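Local coordinates for protein alanine glyoxylate transaminase (Thermococcus litoralis, PDB 2ZC0) that probably transfers the amino group of alanine to glyoxylate, using pyridoxal 5'-phosphate as cofactor and working as a homodimer, at residues 156-159 with 160-163; 226-230 with 231-235. One frame throughout, in Å; residues are numbered along the deposited sequence.

Interaction 1 (156-159 with 160-163); sequences MRVD and LLEE
Leu-160 lies across the guanidinium of Arg-157 at the first turn of helix 158-170. Its CD1 sits over one face, displaced toward the rim, 3.6 Å from Arg-157 NH2. Asp-159 holds that guanidinium in a side-on salt bridge. Arg-157 NE reaches Asp-159 OD1 at 3.0 Å and Arg-157 NH1 reaches Asp-159 OD2 at 2.8 Å. Both oxygens use their syn lone pairs, though they lie tilted from the guanidinium plane. The Asp-159 CG is wedged between its backbone N and carbonyl carbon (chi1 56°), which turns the carboxylate back toward Arg-157. Leu-161 faces inward, between Ile-126 of the main sheet and Leu-200 of helix 194-207. Its CG touches Met-156 SD at 3.4 Å. Arg-157 takes the N-cap position, and its O accepts the N-H of Leu-161 at 3.0 Å. With an alanine here, the Asp-159 carboxylate would probably lose its mate and be free to turn, and Leu-160 CD1 would lose the flat surface beneath it. The helix start thus carries a salt bridge on its outer side and Met-156 and Leu-161 on its buried side. The Asp-159 charge, close to the N-terminal end, probably also suits the helix dipole.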
loop_
_atom_site.group_PDB
_atom_site.type_symbol
_atom_site.label_atom_id
_atom_site.label_comp_id
_atom_site.label_asym_id
_atom_site.label_seq_id
_atom_site.Cartn_x
_atom_site.Cartn_y
_atom_site.Cartn_z
ATOM N N MET A 156 13.496 5.104 -28.376
ATOM C CA MET A 156 13.099 3.775 -27.921
ATOM C C MET A 156 12.936 2.805 -29.093
ATOM O O MET A 156 12.428 3.175 -30.150
ATOM C CB MET A 156 11.770 3.849 -27.144
ATOM C CG MET A 156 11.327 2.514 -26.556
ATOM S SD MET A 156 9.657 2.466 -25.788
ATOM C CE MET A 156 9.799 3.743 -24.519
ATOM N N ARG A 157 13.376 1.565 -28.890
ATOM C CA ARG A 157 13.249 0.511 -29.890
ATOM C C ARG A 157 11.833 -0.048 -29.728
ATOM O O ARG A 157 11.610 -1.033 -29.008
ATOM C CB ARG A 157 14.285 -0.599 -29.640
ATOM C CG ARG A 157 15.707 -0.280 -30.124
ATOM C CD ARG A 157 15.786 -0.289 -31.654
ATOM N NE ARG A 157 15.400 -1.592 -32.185
ATOM C CZ ARG A 157 16.118 -2.698 -32.029
ATOM N NH1 ARG A 157 15.686 -3.846 -32.534
ATOM N NH2 ARG A 157 17.278 -2.650 -31.384
ATOM N N VAL A 158 10.877 0.591 -30.397
ATOM C CA VAL A 158 9.473 0.189 -30.315
ATOM C C VAL A 158 9.233 -1.309 -30.548
ATOM O O VAL A 158 8.323 -1.899 -29.955
ATOM C CB VAL A 158 8.611 1.025 -31.296
ATOM C CG1 VAL A 158 7.145 0.684 -31.123
ATOM C CG2 VAL A 158 8.837 2.517 -31.042
ATOM N N ASP A 159 10.039 -1.940 -31.395
ATOM C CA ASP A 159 9.854 -3.371 -31.631
ATOM C C ASP A 159 10.188 -4.145 -30.350
ATOM O O ASP A 159 9.518 -5.121 -29.999
ATOM C CB ASP A 159 10.742 -3.852 -32.781
ATOM C CG ASP A 159 12.202 -3.552 -32.552
ATOM O OD1 ASP A 159 12.562 -2.362 -32.435
ATOM O OD2 ASP A 159 12.997 -4.509 -32.486
ATOM N N LEU A 160 11.225 -3.705 -29.645
ATOM C CA LEU A 160 11.606 -4.364 -28.406
ATOM C C LEU A 160 10.568 -4.028 -27.329
ATOM O O LEU A 160 10.402 -4.758 -26.352
ATOM C CB LEU A 160 13.014 -3.925 -27.987
ATOM C CG LEU A 160 14.142 -4.450 -28.893
ATOM C CD1 LEU A 160 15.474 -3.860 -28.455
ATOM C CD2 LEU A 160 14.197 -5.973 -28.842
ATOM N N LEU A 161 9.853 -2.926 -27.534
ATOM C CA LEU A 161 8.812 -2.502 -26.607
ATOM C C LEU A 161 7.705 -3.562 -26.555
ATOM O O LEU A 161 7.309 -4.003 -25.469
ATOM C CB LEU A 161 8.209 -1.168 -27.062
ATOM C CG LEU A 161 7.543 -0.223 -26.052
ATOM C CD1 LEU A 161 6.501 0.607 -26.792
ATOM C CD2 LEU A 161 6.895 -0.994 -24.900
ATOM N N GLU A 162 7.215 -3.970 -27.728
ATOM C CA GLU A 162 6.136 -4.961 -27.809
ATOM C C GLU A 162 6.547 -6.334 -27.305
ATOM O O GLU A 162 5.717 -7.096 -26.790
ATOM C CB GLU A 162 5.610 -5.101 -29.243
ATOM C CG GLU A 162 4.473 -6.116 -29.337
ATOM C CD GLU A 162 3.714 -6.060 -30.649
ATOM O OE1 GLU A 162 2.585 -6.596 -30.691
ATOM O OE2 GLU A 162 4.235 -5.487 -31.633
ATOM N N GLU A 163 7.822 -6.661 -27.472
ATOM C CA GLU A 163 8.326 -7.943 -27.006
ATOM C C GLU A 163 8.372 -7.887 -25.492
ATOM O O GLU A 163 8.068 -8.863 -24.824
ATOM C CB GLU A 163 9.729 -8.222 -27.550
ATOM C CG GLU A 163 10.255 -9.601 -27.150
ATOM C CD GLU A 163 9.261 -10.723 -27.453
ATOM O OE1 GLU A 163 8.829 -10.839 -28.627
ATOM O OE2 GLU A 163 8.908 -11.488 -26.522
HETATM O O HOH W 1 6.442 -3.812 -32.197
#

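Interaction 2 (226-230 with 231-235); sequences DIVPL and KALDN
Val-228 and Leu-233 meet crosswise where an extended run leads into a short 3-10 turn. The turn belongs to the loop between strands 210-214 and 239-244 of the main sheet, in an aminotransferase of the pyridoxal-phosphate type. The two side chains cross at about a right angle. Val-228 CG2 is the bump, and the fork of the Leu-233 methyls is the hollow. Val-228 CG2 points into that fork, 3.4 Å from Leu-233 CD1 and 3.9 Å from Leu-233 CD2. The nearer approach is tighter than usual for two carbons. Leu-233 has a chi2 of 22°, away from a staggered position, which fits this close packing.

Ala-232 is the smaller bump. Its CB lies loosely against the step between Val-228 and Pro-229, 4.2 Å from Val-228 CB and 4.4 Å from Pro-229 CD. Beyond the turn, Leu-233 rests on Lys-198 and Leu-201 of helix 194-207, while Leu-230 reaches Ile-211 and Arg-197.

Two backbone bonds close the turn, each spanning three residues. Ala-232 N donates to Pro-229 O at 3.1 Å and Leu-233 N to Leu-230 O at 2.8 Å. At the start of the turn, the N-H groups of Leu-230 and Lys-231 are taken up by the two carboxylate oxygens of Glu-213. Asp-234 N continues the pattern, donating to Lys-231 O at 3.1 Å.

The Lys-231 side chain leaves the apolar part. Its CG lies opposite the backbone N (chi1 -171°), and after a bend at chi2 the rest of the chain runs out straight. The ammonium meets Glu-261 and the Val-239 carbonyl, while the Asp-234 carboxylate takes the N-H groups of Arg-238 and Val-239. Closer to home, Lys-231 NZ forms a salt bridge with Asp-234, meeting the anti lone pair of Asp-234 OD1 at 2.7 Å.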
loop_
_atom_site.group_PDB
_atom_site.type_symbol
_atom_site.label_atom_id
_atom_site.label_comp_id
_atom_site.label_asym_id
_atom_site.label_seq_id
_atom_site.Cartn_x
_atom_site.Cartn_y
_atom_site.Cartn_z
ATOM N N ASP A 226 9.830 18.613 -38.910
ATOM C CA ASP A 226 8.627 19.117 -38.260
ATOM C C ASP A 226 8.144 17.954 -37.395
ATOM O O ASP A 226 7.094 17.369 -37.654
ATOM C CB ASP A 226 7.561 19.497 -39.303
ATOM C CG ASP A 226 6.439 20.360 -38.721
ATOM O OD1 ASP A 226 6.739 21.437 -38.151
ATOM O OD2 ASP A 226 5.253 19.971 -38.843
ATOM N N ILE A 227 8.935 17.597 -36.385
ATOM C CA ILE A 227 8.552 16.499 -35.512
ATOM C C ILE A 227 7.474 17.006 -34.568
ATOM O O ILE A 227 7.564 18.115 -34.039
ATOM C CB ILE A 227 9.735 15.964 -34.664
ATOM C CG1 ILE A 227 10.137 16.997 -33.612
ATOM C CG2 ILE A 227 10.905 15.617 -35.566
ATOM C CD1 ILE A 227 10.784 16.402 -32.387
ATOM N N VAL A 228 6.447 16.198 -34.365
ATOM C CA VAL A 228 5.376 16.606 -33.485
ATOM C C VAL A 228 5.253 15.646 -32.310
ATOM O O VAL A 228 5.604 14.462 -32.408
ATOM C CB VAL A 228 4.023 16.686 -34.242
ATOM C CG1 VAL A 228 4.182 17.542 -35.489
ATOM C CG2 VAL A 228 3.539 15.299 -34.608
ATOM N N PRO A 229 4.781 16.161 -31.166
ATOM C CA PRO A 229 4.596 15.371 -29.947
ATOM C C PRO A 229 3.616 14.243 -30.209
ATOM O O PRO A 229 2.780 14.336 -31.110
ATOM C CB PRO A 229 4.025 16.386 -28.970
ATOM C CG PRO A 229 4.668 17.667 -29.401
ATOM C CD PRO A 229 4.571 17.598 -30.900
ATOM N N LEU A 230 3.725 13.173 -29.429
ATOM C CA LEU A 230 2.801 12.053 -29.567
ATOM C C LEU A 230 1.398 12.572 -29.261
ATOM O O LEU A 230 0.417 12.116 -29.839
ATOM C CB LEU A 230 3.155 10.944 -28.585
ATOM C CG LEU A 230 4.562 10.340 -28.619
ATOM C CD1 LEU A 230 4.824 9.582 -27.323
ATOM C CD2 LEU A 230 4.698 9.405 -29.828
ATOM N N LYS A 231 1.302 13.541 -28.360
ATOM C CA LYS A 231 -0.000 14.071 -28.002
ATOM C C LYS A 231 -0.739 14.694 -29.185
ATOM O O LYS A 231 -1.973 14.679 -29.227
ATOM C CB LYS A 231 0.124 15.098 -26.873
ATOM C CG LYS A 231 -1.223 15.519 -26.302
ATOM C CD LYS A 231 -1.994 14.303 -25.834
ATOM C CE LYS A 231 -3.319 14.668 -25.180
ATOM N NZ LYS A 231 -4.106 13.419 -24.915
ATOM N N ALA A 232 0.007 15.234 -30.149
ATOM C CA ALA A 232 -0.601 15.856 -31.327
ATOM C C ALA A 232 -1.147 14.779 -32.258
ATOM O O ALA A 232 -1.917 15.059 -33.179
ATOM C CB ALA A 232 0.424 16.718 -32.054
ATOM N N LEU A 233 -0.745 13.540 -32.001
ATOM C CA LEU A 233 -1.182 12.385 -32.782
ATOM C C LEU A 233 -2.102 11.502 -31.933
ATOM O O LEU A 233 -2.503 10.414 -32.360
ATOM C CB LEU A 233 0.039 11.564 -33.211
ATOM C CG LEU A 233 0.871 11.913 -34.455
ATOM C CD1 LEU A 233 0.711 13.378 -34.856
ATOM C CD2 LEU A 233 2.324 11.568 -34.164
ATOM N N ASP A 234 -2.461 11.983 -30.746
ATOM C CA ASP A 234 -3.287 11.200 -29.823
ATOM C C ASP A 234 -4.804 11.260 -30.050
ATOM O O ASP A 234 -5.540 11.888 -29.276
ATOM C CB ASP A 234 -2.969 11.620 -28.386
ATOM C CG ASP A 234 -3.538 10.672 -27.370
ATOM O OD1 ASP A 234 -3.764 11.109 -26.231
ATOM O OD2 ASP A 234 -3.747 9.489 -27.699
ATOM N N ASN A 235 -5.269 10.569 -31.089
ATOM C CA ASN A 235 -6.687 10.567 -31.422
ATOM C C ASN A 235 -7.506 9.715 -30.453
ATOM O O ASN A 235 -8.706 9.927 -30.293
ATOM C CB ASN A 235 -6.893 10.088 -32.864
ATOM C CG ASN A 235 -6.614 8.611 -33.035
ATOM O OD1 ASN A 235 -5.477 8.151 -32.888
ATOM N ND2 ASN A 235 -7.657 7.853 -33.343
#

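Overall arrangement
Interactions 1 and 2 follow one another along the chain and do not touch. Their centres are 19 Å apart and their nearest atoms about 8 Å. Helix 194-207 relates them, since both contacts pack on it. Interaction 1 does so through Val-158 on Ile-203 and interaction 2 through Val-228 on Met-194, toward opposite ends of that helix. Neither is part of the cofactor pocket. The side chains of Met-156 and Leu-230 are each about 13 Å from a bound 4'-deoxy-4'-aminopyridoxal-5'-phosphate. The turn of interaction 2 has a link to the pocket in sequence: Glu-213, which takes up its N-H groups, directly precedes the pocket residue Asp-214. No other subunit touches either contact.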